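Long-range contacts in cellulase (Uncultured bacterium, PDB 6XSO), which probably hydrolyses internal beta-1,4 bonds of cellulose and other plant cell-wall polysaccharides such as xylan, as a broad-specificity endoglucanase of glycoside hydrolase family 5 (subfamily 4): residues L35-D40 / F347-L352; N232-A237 / K248-K253; H269-I274 / I306-T311; Q330-F335 / A369-K374. One frame throughout, in Å; residues are numbered along the deposited sequence. Where two conformers were deposited one is given.

All four contacts belong to one eight-stranded beta/alpha barrel. Contacts 1 and 3, with centres 13 Å apart, sit at the C-terminal ends of the strands, where family 5 enzymes keep their active site; Trp349 N reaches Trp309 O at 2.9 Å, and Tyr348 OH probably bonds Ser310 OG. Contact 2 borders contact 3 from the other flank, through Ala236 O and His269 N 2.9 Å apart, but its centre is about 22 Å from that of contact 1. Contact 4 lies in the outer helical layer, its Phe335 and Phe331 packed on Trp309. A bound malate lies near this outer side, about 5 Å from the side chain of Gln330.

Contact 1. Residues L35-D40 / F347-L352; sequences LGNTLD and FYWMGL
Two first torsions set this contact: Trp349 holds CG anti to its backbone N (chi1 180°), while Met350 keeps CG beside its own N, and both side chains end up against Gly36 and Asn37. Met350 then bends at chi3 (72°), which brings CE round to within 3.5 Å of Gly36 O. Its SD packs on the amide carbon, Asn37 CG, at 3.5 Å, and CE on Asn37 CB; the two side chains cross at about a right angle. Gly36 has no side chain, which lets Met350 CG come to 3.5 Å from its CA and Trp349 CH2 to 3.6 Å. Met350 CG also lies above one face of the Trp349 indole, offset toward the rim.

The contact lies at the seam where the barrel closes, just beyond the first and eighth strands: 35-40 is the loop leaving strand 31-34, and 347-352 runs off the end of strand 345-349. A tryptophan at this place forms part of the sugar-binding cleft in many family 5 enzymes, and Trp349 probably does so here.

At the indole edge, Asp40 OD2 meets CH2 tip to tip at 3.8 Å, near the ring plane, with the carboxylate turned 85° to the ring. That carboxylate is occupied by its own loop. Asn37 N gives OD2 a bond of 2.9 Å on the syn side, and Thr38 N reaches OD1 at 2.8 Å from above the carboxylate plane. Two backbone N-H groups are thus tied to one side chain, which fixes the turn carrying Asn37. Thr38 OG1 bonds Gly36 O, an oxygen also met by Arg358 NH2.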
loop_
_atom_site.group_PDB
_atom_site.type_symbol
_atom_site.label_atom_id
_atom_site.label_comp_id
_atom_site.label_asym_id
_atom_site.label_seq_id
_atom_site.Cartn_x
_atom_site.Cartn_y
_atom_site.Cartn_z
ATOM N N LEU A 35 -2.896 -4.337 -7.739
ATOM C CA LEU A 35 -2.488 -5.524 -8.499
ATOM C C LEU A 35 -1.989 -6.590 -7.523
ATOM O O LEU A 35 -0.801 -6.920 -7.438
ATOM C CB LEU A 35 -1.411 -5.138 -9.496
ATOM C CG LEU A 35 -1.032 -6.242 -10.499
ATOM C CD1 LEU A 35 -2.070 -6.450 -11.580
ATOM C CD2 LEU A 35 0.340 -5.933 -11.127
ATOM N N GLY A 36 -2.931 -7.101 -6.719
ATOM C CA GLY A 36 -2.564 -7.967 -5.616
ATOM C C GLY A 36 -2.261 -9.408 -6.025
ATOM O O GLY A 36 -2.667 -9.911 -7.076
ATOM N N ASN A 37 -1.515 -10.083 -5.137
ATOM C CA ASN A 37 -1.167 -11.497 -5.273
ATOM C C ASN A 37 -0.354 -11.761 -6.544
ATOM O O ASN A 37 -0.422 -12.841 -7.140
ATOM C CB ASN A 37 -2.404 -12.404 -5.213
ATOM C CG ASN A 37 -2.959 -12.591 -3.805
ATOM O OD1 ASN A 37 -2.523 -11.975 -2.819
ATOM N ND2 ASN A 37 -3.947 -13.466 -3.713
ATOM N N THR A 38 0.452 -10.786 -6.941
ATOM C CA THR A 38 1.163 -10.777 -8.224
ATOM C C THR A 38 2.642 -10.623 -7.947
ATOM O O THR A 38 3.311 -11.602 -7.571
ATOM C CB THR A 38 0.511 -9.727 -9.142
ATOM O OG1 THR A 38 -0.900 -10.006 -9.255
ATOM C CG2 THR A 38 1.104 -9.811 -10.535
ATOM N N LEU A 39 3.207 -9.414 -8.039
ATOM C CA LEU A 39 4.631 -9.283 -7.708
ATOM C C LEU A 39 4.891 -9.424 -6.211
ATOM O O LEU A 39 6.051 -9.579 -5.804
ATOM C CB LEU A 39 5.173 -7.948 -8.212
ATOM C CG LEU A 39 4.927 -7.645 -9.696
ATOM C CD1 LEU A 39 5.603 -6.351 -10.138
ATOM C CD2 LEU A 39 5.378 -8.806 -10.579
ATOM N N ASP A 40 3.831 -9.377 -5.396
ATOM C CA ASP A 40 3.905 -9.663 -3.965
ATOM C C ASP A 40 3.808 -11.149 -3.636
ATOM O O ASP A 40 4.079 -11.532 -2.490
ATOM C CB ASP A 40 2.799 -8.898 -3.216
ATOM C CG ASP A 40 1.405 -8.969 -3.916
ATOM O OD1 ASP A 40 1.317 -8.875 -5.160
ATOM O OD2 ASP A 40 0.386 -9.092 -3.184
ATOM N N PHE A 347 -7.619 2.571 -2.488
ATOM C CA PHE A 347 -7.135 1.565 -3.441
ATOM C C PHE A 347 -7.812 0.228 -3.122
ATOM O O PHE A 347 -7.492 -0.407 -2.112
ATOM C CB PHE A 347 -5.596 1.428 -3.370
ATOM C CG PHE A 347 -4.829 2.592 -3.960
ATOM C CD1 PHE A 347 -4.744 3.795 -3.288
ATOM C CD2 PHE A 347 -4.145 2.467 -5.173
ATOM C CE1 PHE A 347 -4.035 4.860 -3.824
ATOM C CE2 PHE A 347 -3.421 3.530 -5.712
ATOM C CZ PHE A 347 -3.366 4.720 -5.043
ATOM N N TYR A 348 -8.746 -0.206 -3.976
ATOM C CA TYR A 348 -9.490 -1.442 -3.736
ATOM C C TYR A 348 -8.571 -2.666 -3.842
ATOM O O TYR A 348 -7.670 -2.707 -4.678
ATOM C CB TYR A 348 -10.666 -1.545 -4.741
ATOM C CG TYR A 348 -11.593 -2.653 -4.361
ATOM C CD1 TYR A 348 -11.463 -3.911 -4.940
ATOM C CD2 TYR A 348 -12.571 -2.466 -3.392
ATOM C CE1 TYR A 348 -12.275 -4.955 -4.549
ATOM C CE2 TYR A 348 -13.384 -3.502 -3.003
ATOM C CZ TYR A 348 -13.227 -4.742 -3.577
ATOM O OH TYR A 348 -14.033 -5.767 -3.148
ATOM N N TRP A 349 -8.789 -3.664 -2.977
ATOM C CA TRP A 349 -7.927 -4.852 -2.949
ATOM C C TRP A 349 -8.439 -5.927 -3.912
ATOM O O TRP A 349 -9.438 -6.594 -3.630
ATOM C CB TRP A 349 -7.840 -5.449 -1.540
ATOM C CG TRP A 349 -6.951 -6.677 -1.561
ATOM C CD1 TRP A 349 -7.342 -7.988 -1.484
ATOM C CD2 TRP A 349 -5.540 -6.691 -1.752
ATOM N NE1 TRP A 349 -6.248 -8.814 -1.597
ATOM C CE2 TRP A 349 -5.129 -8.045 -1.772
ATOM C CE3 TRP A 349 -4.572 -5.691 -1.909
ATOM C CZ2 TRP A 349 -3.795 -8.415 -1.936
ATOM C CZ3 TRP A 349 -3.253 -6.054 -2.058
ATOM C CH2 TRP A 349 -2.868 -7.409 -2.066
ATOM N N MET A 350 -7.720 -6.140 -5.013
ATOM C CA MET A 350 -7.966 -7.248 -5.948
ATOM C C MET A 350 -9.412 -7.229 -6.448
ATOM O O MET A 350 -10.003 -6.164 -6.664
ATOM C CB MET A 350 -7.513 -8.560 -5.323
ATOM C CG MET A 350 -6.005 -8.669 -5.141
ATOM S SD MET A 350 -5.437 -10.286 -4.562
ATOM C CE MET A 350 -5.689 -11.282 -6.027
ATOM N N GLY A 351 -9.983 -8.402 -6.676
ATOM C CA GLY A 351 -11.253 -8.456 -7.351
ATOM C C GLY A 351 -11.130 -7.703 -8.658
ATOM O O GLY A 351 -10.029 -7.537 -9.196
ATOM N N LEU A 352 -12.275 -7.252 -9.155
ATOM C CA LEU A 352 -12.448 -6.427 -10.349
ATOM C C LEU A 352 -12.025 -7.143 -11.623
ATOM O O LEU A 352 -12.879 -7.422 -12.471
ATOM C CB LEU A 352 -11.773 -5.064 -10.233
ATOM C CG LEU A 352 -12.112 -4.228 -8.998
ATOM C CD1 LEU A 352 -11.661 -2.785 -9.236
ATOM C CD2 LEU A 352 -13.571 -4.261 -8.575
#

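Contact 2. Residues N232-A237 / K248-K253; sequences NTYAAA and KDPLSK
Pro250 CG approaches the phenol ring of Tyr234 obliquely, and the two side chains touch at their bases, Tyr234 CB to Pro250 CB at 4.1 Å. With CG anti to the backbone N (chi1 178°), the ring of Tyr234 leads off from the helix, and its hydroxyl is bonded to Ser182 O and Asp178 N. The pyrrolidine of Pro250 has a second neighbour in Ala237, whose CB lies 4.0 Å from Pro250 CG and about as far from its CB. The proline is thus set against both ends of the turn 234-237.

That turn follows strand 229-232, the fifth of the barrel, and the one-turn helix 249-252 lies in the connection that leads on to the sixth, 264-270. Ala236 N bonds Thr233 O and Ala237 N bonds Tyr234 O, which curls the loop tightly, with Ala235 and Ala236 both at positive phi. Thr233 OG1 closes the curl with a 2.8 Å bond to Ala237 O.

This leaves Thr233 CG2 to pack across the contact, 3.6 Å from Pro250 O and 4.0 Å from Leu251 CD2. Leu251 CD2 also comes to 3.8 Å from Ala237 O. One water bridges the two backbones: it accepts from Tyr234 N at 2.9 Å and donates to Pro250 O at 2.8 Å. Leu251 also packs on Tyr296 and Phe297 of helix 279-298.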
loop_
_atom_site.group_PDB
_atom_site.type_symbol
_atom_site.label_atom_id
_atom_site.label_comp_id
_atom_site.label_asym_id
_atom_site.label_seq_id
_atom_site.Cartn_x
_atom_site.Cartn_y
_atom_site.Cartn_z
ATOM N N ASN A 232 3.682 3.719 6.380
ATOM C CA ASN A 232 2.513 3.021 6.890
ATOM C C ASN A 232 2.529 2.944 8.419
ATOM O O ASN A 232 3.579 2.913 9.070
ATOM C CB ASN A 232 2.401 1.611 6.299
ATOM C CG ASN A 232 2.115 1.609 4.805
ATOM O OD1 ASN A 232 2.364 2.582 4.111
ATOM N ND2 ASN A 232 1.592 0.497 4.312
ATOM N N THR A 233 1.339 2.914 8.995
ATOM C CA THR A 233 1.242 2.693 10.425
ATOM C C THR A 233 1.574 1.238 10.755
ATOM O O THR A 233 1.578 0.363 9.875
ATOM C CB THR A 233 -0.186 2.961 10.876
ATOM O OG1 THR A 233 -1.057 2.138 10.100
ATOM C CG2 THR A 233 -0.565 4.419 10.702
ATOM N N TYR A 234 1.827 0.977 12.039
ATOM C CA TYR A 234 1.874 -0.374 12.582
ATOM C C TYR A 234 0.737 -1.205 12.008
ATOM O O TYR A 234 -0.428 -0.827 12.132
ATOM C CB TYR A 234 1.774 -0.354 14.149
ATOM C CG TYR A 234 1.789 -1.769 14.679
ATOM C CD1 TYR A 234 0.632 -2.495 14.808
ATOM C CD2 TYR A 234 2.994 -2.406 14.982
ATOM C CE1 TYR A 234 0.660 -3.832 15.201
ATOM C CE2 TYR A 234 3.017 -3.718 15.381
ATOM C CZ TYR A 234 1.851 -4.423 15.481
ATOM O OH TYR A 234 1.908 -5.743 15.867
ATOM N N ALA A 235 1.061 -2.340 11.376
ATOM C CA ALA A 235 0.104 -3.289 10.798
ATOM C C ALA A 235 -0.775 -2.690 9.694
ATOM O O ALA A 235 -1.739 -3.339 9.244
ATOM C CB ALA A 235 -0.782 -3.963 11.857
ATOM N N ALA A 236 -0.455 -1.477 9.227
ATOM C CA ALA A 236 -1.392 -0.684 8.430
ATOM C C ALA A 236 -2.745 -0.535 9.145
ATOM O O ALA A 236 -3.793 -0.336 8.526
ATOM C CB ALA A 236 -1.522 -1.230 7.005
ATOM N N ALA A 237 -2.729 -0.612 10.477
ATOM C CA ALA A 237 -3.932 -0.443 11.273
ATOM C C ALA A 237 -4.440 0.990 11.159
ATOM O O ALA A 237 -3.668 1.940 11.012
ATOM C CB ALA A 237 -3.639 -0.787 12.739
ATOM N N LYS A 248 -6.057 3.459 19.036
ATOM C CA LYS A 248 -5.511 4.613 18.333
ATOM C C LYS A 248 -3.993 4.660 18.369
ATOM O O LYS A 248 -3.415 5.507 17.686
ATOM C CB LYS A 248 -6.043 5.924 18.907
ATOM C CG LYS A 248 -7.576 6.087 18.818
ATOM C CD LYS A 248 -8.030 6.264 17.396
ATOM C CE LYS A 248 -9.530 6.607 17.323
ATOM N NZ LYS A 248 -10.432 5.453 17.638
ATOM N N ASP A 249 -3.341 3.793 19.149
ATOM C CA ASP A 249 -1.888 3.879 19.280
ATOM C C ASP A 249 -1.149 3.775 17.942
ATOM O O ASP A 249 -0.162 4.503 17.771
ATOM C CB ASP A 249 -1.365 2.843 20.289
ATOM C CG ASP A 249 -1.843 3.091 21.729
ATOM O OD1 ASP A 249 -2.666 3.991 21.990
ATOM O OD2 ASP A 249 -1.362 2.363 22.623
ATOM N N PRO A 250 -1.531 2.920 16.985
ATOM C CA PRO A 250 -0.843 2.944 15.673
ATOM C C PRO A 250 -0.879 4.302 14.995
ATOM O O PRO A 250 0.040 4.650 14.233
ATOM C CB PRO A 250 -1.582 1.861 14.872
ATOM C CG PRO A 250 -2.020 0.891 15.937
ATOM C CD PRO A 250 -2.483 1.798 17.081
ATOM N N LEU A 251 -1.906 5.100 15.265
ATOM C CA LEU A 251 -1.977 6.433 14.689
ATOM C C LEU A 251 -1.197 7.451 15.519
ATOM O O LEU A 251 -0.412 8.236 14.978
ATOM C CB LEU A 251 -3.434 6.904 14.575
ATOM C CG LEU A 251 -4.471 6.001 13.908
ATOM C CD1 LEU A 251 -5.768 6.777 13.685
ATOM C CD2 LEU A 251 -4.008 5.417 12.582
ATOM N N SER A 252 -1.400 7.446 16.833
ATOM C CA SER A 252 -0.827 8.486 17.666
ATOM C C SER A 252 0.649 8.278 17.930
ATOM O O SER A 252 1.335 9.241 18.286
ATOM C CB SER A 252 -1.550 8.552 19.008
ATOM O OG SER A 252 -1.262 7.410 19.800
ATOM N N LYS A 253 1.145 7.052 17.780
ATOM C CA LYS A 253 2.540 6.740 18.057
ATOM C C LYS A 253 3.408 6.721 16.805
ATOM O O LYS A 253 4.601 6.396 16.893
ATOM C CB LYS A 253 2.639 5.395 18.792
ATOM C CG LYS A 253 1.868 5.306 20.095
ATOM C CD LYS A 253 2.476 6.107 21.185
ATOM C CE LYS A 253 1.682 5.896 22.469
ATOM N NZ LYS A 253 2.069 6.895 23.485
HETATM O O HOH W 1 2.327 3.143 13.874
#

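Contact 3. Residues H269-I274 / I306-T311; sequences HAYPTI and IGEWST
Glu308 meets His269 and Tyr271 along its whole length. Its CB lies 3.3 Å from Tyr271 OH and also touches His269 CG. With CG beside the backbone N (chi1 -59°), the next carbon sits over the centre of the His269 imidazole, 3.6 Å from the centroid and only 6° off the normal, a clear CH-pi contact. CD follows over the same face, 3.4 Å from His269 CE1, and the carboxylate is stacked almost flat on the ring. At the tip, OE2 comes to 3.2 Å from His269 CE1 and forms a salt bridge with Arg80. Glu308 OE1 accepts a 2.7 Å hydrogen bond from Tyr271 OH on its anti side, at the edge of a phenol ring turned 82° to the carboxylate.

The backbones beneath are neighbouring parallel strands, the sixth and seventh of the barrel, joined through helix 279-298 as a beta-alpha-beta unit. Ala270 N bonds Glu308 O at 2.9 Å; the return bond, Ser310 N to Ala270 O, is weak. Beyond the strands, Ile274 CD1 packs on Thr311 CG2 at 3.7 Å. Ser310 O is buried here without a polar partner.

His269 is itself fixed by Glu175 at ND1 and Gln267 at NE2. Glu308 stands at the end of the seventh strand and Glu175 just past the fourth, the places of nucleophile and acid/base in family 5, consistent with those roles here. Stack, phenol and arginine leave the carboxylate little freedom to turn, so Tyr271, His269 and Arg80 probably hold it in position for attack on the sugar.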
loop_
_atom_site.group_PDB
_atom_site.type_symbol
_atom_site.label_atom_id
_atom_site.label_comp_id
_atom_site.label_asym_id
_atom_site.label_seq_id
_atom_site.Cartn_x
_atom_site.Cartn_y
_atom_site.Cartn_z
ATOM N N HIS A 269 -4.755 0.571 5.992
ATOM C CA HIS A 269 -5.661 -0.316 5.263
ATOM C C HIS A 269 -6.970 -0.411 6.032
ATOM O O HIS A 269 -7.023 -0.138 7.234
ATOM C CB HIS A 269 -5.037 -1.700 5.102
ATOM C CG HIS A 269 -3.761 -1.680 4.319
ATOM N ND1 HIS A 269 -2.870 -2.732 4.304
ATOM C CD2 HIS A 269 -3.225 -0.720 3.533
ATOM C CE1 HIS A 269 -1.839 -2.422 3.535
ATOM N NE2 HIS A 269 -2.017 -1.196 3.079
ATOM N N ALA A 270 -8.051 -0.757 5.325
ATOM C CA ALA A 270 -9.355 -0.842 5.981
ATOM C C ALA A 270 -10.210 -1.916 5.330
ATOM O O ALA A 270 -10.514 -1.837 4.131
ATOM C CB ALA A 270 -10.090 0.496 5.892
ATOM N N TYR A 271 -10.659 -2.873 6.144
ATOM C CA TYR A 271 -11.579 -3.920 5.704
ATOM C C TYR A 271 -12.735 -3.983 6.693
ATOM O O TYR A 271 -12.841 -4.915 7.497
ATOM C CB TYR A 271 -10.850 -5.253 5.610
ATOM C CG TYR A 271 -9.798 -5.306 4.520
ATOM C CD1 TYR A 271 -10.098 -5.808 3.273
ATOM C CD2 TYR A 271 -8.491 -4.901 4.754
ATOM C CE1 TYR A 271 -9.129 -5.900 2.282
ATOM C CE2 TYR A 271 -7.524 -4.981 3.778
ATOM C CZ TYR A 271 -7.835 -5.495 2.545
ATOM O OH TYR A 271 -6.889 -5.625 1.555
ATOM N N PRO A 272 -13.617 -2.990 6.662
ATOM C CA PRO A 272 -14.674 -2.913 7.675
ATOM C C PRO A 272 -15.651 -4.072 7.574
ATOM O O PRO A 272 -15.918 -4.600 6.495
ATOM C CB PRO A 272 -15.391 -1.597 7.347
ATOM C CG PRO A 272 -14.461 -0.831 6.484
ATOM C CD PRO A 272 -13.593 -1.825 5.768
ATOM N N THR A 273 -16.256 -4.401 8.708
ATOM C CA THR A 273 -17.313 -5.399 8.735
ATOM C C THR A 273 -18.642 -4.743 8.379
ATOM O O THR A 273 -19.038 -3.745 8.992
ATOM C CB THR A 273 -17.391 -6.026 10.123
ATOM O OG1 THR A 273 -16.145 -6.657 10.460
ATOM C CG2 THR A 273 -18.469 -7.077 10.160
ATOM N N ILE A 274 -19.323 -5.291 7.374
ATOM C CA ILE A 274 -20.666 -4.841 7.029
ATOM C C ILE A 274 -21.721 -5.903 7.298
ATOM O O ILE A 274 -22.893 -5.551 7.491
ATOM C CB ILE A 274 -20.764 -4.322 5.580
ATOM C CG1 ILE A 274 -20.555 -5.439 4.557
ATOM C CG2 ILE A 274 -19.777 -3.179 5.363
ATOM C CD1 ILE A 274 -20.912 -5.019 3.101
ATOM N N ILE A 306 -5.692 5.259 1.928
ATOM C CA ILE A 306 -6.225 3.953 2.342
ATOM C C ILE A 306 -5.807 3.008 1.216
ATOM O O ILE A 306 -6.457 2.894 0.161
ATOM C CB ILE A 306 -7.730 4.002 2.606
ATOM C CG1 ILE A 306 -8.027 4.993 3.738
ATOM C CG2 ILE A 306 -8.254 2.610 2.927
ATOM C CD1 ILE A 306 -9.538 5.213 3.948
ATOM N N GLY A 307 -4.638 2.381 1.399
ATOM C CA GLY A 307 -3.979 1.694 0.305
ATOM C C GLY A 307 -4.505 0.321 0.011
ATOM O O GLY A 307 -4.104 -0.271 -0.993
ATOM N N GLU A 308 -5.347 -0.214 0.892
ATOM C CA GLU A 308 -6.124 -1.403 0.599
ATOM C C GLU A 308 -7.460 -1.246 1.289
ATOM O O GLU A 308 -7.511 -0.832 2.448
ATOM C CB GLU A 308 -5.515 -2.692 1.173
ATOM C CG GLU A 308 -4.119 -3.015 0.683
ATOM C CD GLU A 308 -3.546 -4.274 1.290
ATOM O OE1 GLU A 308 -4.306 -5.060 1.916
ATOM O OE2 GLU A 308 -2.326 -4.497 1.092
ATOM N N TRP A 309 -8.539 -1.576 0.576
ATOM C CA TRP A 309 -9.831 -1.721 1.227
ATOM C C TRP A 309 -10.706 -2.705 0.468
ATOM O O TRP A 309 -10.486 -3.001 -0.711
ATOM C CB TRP A 309 -10.569 -0.389 1.369
ATOM C CG TRP A 309 -11.037 0.198 0.036
ATOM C CD1 TRP A 309 -10.242 0.736 -0.941
ATOM C CD2 TRP A 309 -12.386 0.308 -0.442
ATOM N NE1 TRP A 309 -11.013 1.170 -1.999
ATOM C CE2 TRP A 309 -12.325 0.922 -1.716
ATOM C CE3 TRP A 309 -13.631 -0.055 0.074
ATOM C CZ2 TRP A 309 -13.459 1.190 -2.467
ATOM C CZ3 TRP A 309 -14.767 0.228 -0.676
ATOM C CH2 TRP A 309 -14.666 0.839 -1.930
ATOM N N SER A 310 -11.700 -3.209 1.200
ATOM C CA SER A 310 -12.813 -4.040 0.748
ATOM C C SER A 310 -13.637 -4.208 2.028
ATOM O O SER A 310 -13.573 -3.351 2.920
ATOM C CB SER A 310 -12.368 -5.343 0.117
ATOM O OG SER A 310 -13.524 -6.034 -0.365
ATOM N N THR A 311 -14.401 -5.286 2.157
ATOM C CA THR A 311 -15.083 -5.571 3.410
ATOM C C THR A 311 -14.364 -6.704 4.124
ATOM O O THR A 311 -13.460 -7.341 3.579
ATOM C CB THR A 311 -16.544 -5.965 3.198
ATOM O OG1 THR A 311 -16.581 -7.221 2.508
ATOM C CG2 THR A 311 -17.271 -4.901 2.418
#

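Contact 4. Residues Q330-F335 / A369-K374; sequences QFVDDF and AERIAK
Arg371 grips Asp333 side-on with two nitrogens, one to each carboxylate oxygen. NE donates to Asp333 OD1 at 3.0 Å in a nearly straight bond, and NH2 donates to OD2 at 2.8 Å in a somewhat more bent one. Both oxygens are met on the syn side. The carboxylate and guanidinium planes lie only 18° apart, but both nitrogens stand somewhat out of the carboxylate plane, so the two-bond pairing is stepped rather than flat. The bend of Arg371 at chi2 (81°) starts the turn in its chain, placing CD 3.8 Å from Asp333 OD1. A water adds a further link: it donates to Asp333 OD1 at 2.7 Å and to Arg371 O at 2.8 Å. OD1 therefore accepts from both the arginine and the water, which should help to stabilise the negative charge of the carboxylate.

The helices belong to the outer layer of the barrel. Helix 325-341 connects strands seven and eight, and helix 366-377 follows strand eight, so they are successive helices of the ring; over 330-335 and 369-374 they run in the same sense, and their axes come within 9.0 Å and cross at -28°.

Inward of the charged pair the packing is apolar. Val332 CG1 meets Ile372 CG1 at 3.8 Å, the two side chains crossing at about a right angle, and also touches Arg371 CG at 4.1 Å, so the aliphatic base of the arginine extends the hydrophobic patch toward the salt bridge. Below this patch lie the strands: Val332 rests on Trp309 and Ile372 on Tyr348, two aromatic residues of the seventh and eighth strands.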
loop_
_atom_site.group_PDB
_atom_site.type_symbol
_atom_site.label_atom_id
_atom_site.label_comp_id
_atom_site.label_asym_id
_atom_site.label_seq_id
_atom_site.Cartn_x
_atom_site.Cartn_y
_atom_site.Cartn_z
ATOM N N GLN A 330 -23.731 -0.142 -1.368
ATOM C CA GLN A 330 -24.060 1.052 -0.590
ATOM C C GLN A 330 -22.889 1.452 0.295
ATOM O O GLN A 330 -22.634 2.647 0.501
ATOM C CB GLN A 330 -25.307 0.799 0.254
ATOM C CG GLN A 330 -26.518 0.418 -0.566
ATOM C CD GLN A 330 -27.635 -0.153 0.287
ATOM O OE1 GLN A 330 -28.031 0.443 1.295
ATOM N NE2 GLN A 330 -28.142 -1.320 -0.101
ATOM N N PHE A 331 -22.167 0.460 0.820
ATOM C CA PHE A 331 -20.958 0.728 1.588
ATOM C C PHE A 331 -19.908 1.399 0.710
ATOM O O PHE A 331 -19.295 2.401 1.108
ATOM C CB PHE A 331 -20.433 -0.592 2.194
ATOM C CG PHE A 331 -18.968 -0.562 2.554
ATOM C CD1 PHE A 331 -18.536 0.165 3.644
ATOM C CD2 PHE A 331 -18.040 -1.252 1.800
ATOM C CE1 PHE A 331 -17.198 0.211 3.981
ATOM C CE2 PHE A 331 -16.697 -1.201 2.118
ATOM C CZ PHE A 331 -16.280 -0.480 3.216
ATOM N N VAL A 332 -19.688 0.848 -0.498
ATOM C CA VAL A 332 -18.735 1.418 -1.457
ATOM C C VAL A 332 -19.058 2.883 -1.719
ATOM O O VAL A 332 -18.177 3.755 -1.678
ATOM C CB VAL A 332 -18.758 0.602 -2.767
ATOM C CG1 VAL A 332 -18.163 1.383 -3.933
ATOM C CG2 VAL A 332 -18.082 -0.752 -2.565
ATOM N N ASP A 333 -20.311 3.166 -2.066
ATOM C CA ASP A 333 -20.689 4.533 -2.396
ATOM C C ASP A 333 -20.259 5.489 -1.291
ATOM O O ASP A 333 -19.683 6.552 -1.550
ATOM C CB ASP A 333 -22.212 4.636 -2.536
ATOM C CG ASP A 333 -22.758 3.993 -3.796
ATOM O OD1 ASP A 333 -21.991 3.574 -4.669
ATOM O OD2 ASP A 333 -24.006 3.911 -3.906
ATOM N N ASP A 334 -20.583 5.136 -0.045
ATOM C CA ASP A 334 -20.344 6.043 1.078
ATOM C C ASP A 334 -18.866 6.098 1.458
ATOM O O ASP A 334 -18.361 7.163 1.840
ATOM C CB ASP A 334 -21.206 5.620 2.265
ATOM C CG ASP A 334 -20.944 6.464 3.501
ATOM O OD1 ASP A 334 -21.451 7.615 3.540
ATOM O OD2 ASP A 334 -20.236 5.955 4.408
ATOM N N PHE A 335 -18.169 4.958 1.406
ATOM C CA PHE A 335 -16.751 4.908 1.767
ATOM C C PHE A 335 -15.935 5.787 0.833
ATOM O O PHE A 335 -15.143 6.627 1.280
ATOM C CB PHE A 335 -16.286 3.452 1.689
ATOM C CG PHE A 335 -14.907 3.205 2.244
ATOM C CD1 PHE A 335 -14.736 2.928 3.581
ATOM C CD2 PHE A 335 -13.798 3.211 1.415
ATOM C CE1 PHE A 335 -13.470 2.679 4.084
ATOM C CE2 PHE A 335 -12.532 2.949 1.920
ATOM C CZ PHE A 335 -12.372 2.711 3.250
ATOM N N ALA A 369 -16.531 -2.744 -10.230
ATOM C CA ALA A 369 -15.596 -1.775 -10.790
ATOM C C ALA A 369 -16.315 -0.485 -11.155
ATOM O O ALA A 369 -15.858 0.614 -10.813
ATOM C CB ALA A 369 -14.896 -2.385 -12.002
ATOM N N GLU A 370 -17.463 -0.609 -11.830
ATOM C CA GLU A 370 -18.227 0.567 -12.218
ATOM C C GLU A 370 -18.760 1.287 -10.991
ATOM O O GLU A 370 -18.794 2.522 -10.960
ATOM C CB GLU A 370 -19.378 0.184 -13.155
ATOM C CG GLU A 370 -20.164 1.406 -13.603
ATOM C CD GLU A 370 -21.044 1.171 -14.819
ATOM O OE1 GLU A 370 -21.185 0.011 -15.258
ATOM O OE2 GLU A 370 -21.596 2.169 -15.330
ATOM N N ARG A 371 -19.172 0.532 -9.970
ATOM C CA ARG A 371 -19.715 1.156 -8.768
ATOM C C ARG A 371 -18.668 2.016 -8.071
ATOM O O ARG A 371 -18.969 3.131 -7.628
ATOM C CB ARG A 371 -20.235 0.091 -7.802
ATOM C CG ARG A 371 -21.145 0.639 -6.702
ATOM C CD ARG A 371 -22.577 0.850 -7.211
ATOM N NE ARG A 371 -23.394 1.399 -6.148
ATOM C CZ ARG A 371 -24.666 1.103 -5.944
ATOM N NH1 ARG A 371 -25.298 0.258 -6.755
ATOM N NH2 ARG A 371 -25.287 1.642 -4.904
ATOM N N ILE A 372 -17.437 1.511 -7.957
ATOM C CA ILE A 372 -16.359 2.276 -7.334
ATOM C C ILE A 372 -16.068 3.546 -8.128
ATOM O O ILE A 372 -15.964 4.649 -7.567
ATOM C CB ILE A 372 -15.109 1.388 -7.191
ATOM C CG1 ILE A 372 -15.344 0.242 -6.209
ATOM C CG2 ILE A 372 -13.906 2.241 -6.793
ATOM C CD1 ILE A 372 -14.318 -0.875 -6.332
ATOM N N ALA A 373 -15.936 3.417 -9.452
ATOM C CA ALA A 373 -15.611 4.575 -10.271
ATOM C C ALA A 373 -16.708 5.631 -10.192
ATOM O O ALA A 373 -16.419 6.824 -10.044
ATOM C CB ALA A 373 -15.395 4.150 -11.726
ATOM N N LYS A 374 -17.972 5.213 -10.305
ATOM C CA LYS A 374 -19.069 6.175 -10.267
ATOM C C LYS A 374 -19.230 6.806 -8.891
ATOM O O LYS A 374 -19.748 7.932 -8.794
ATOM C CB LYS A 374 -20.365 5.491 -10.680
ATOM C CG LYS A 374 -20.547 5.419 -12.182
ATOM C CD LYS A 374 -21.930 4.865 -12.577
ATOM C CE LYS A 374 -23.086 5.705 -12.042
ATOM N NZ LYS A 374 -24.356 5.474 -12.816
HETATM O O HOH W 2 -21.526 4.225 -7.299
#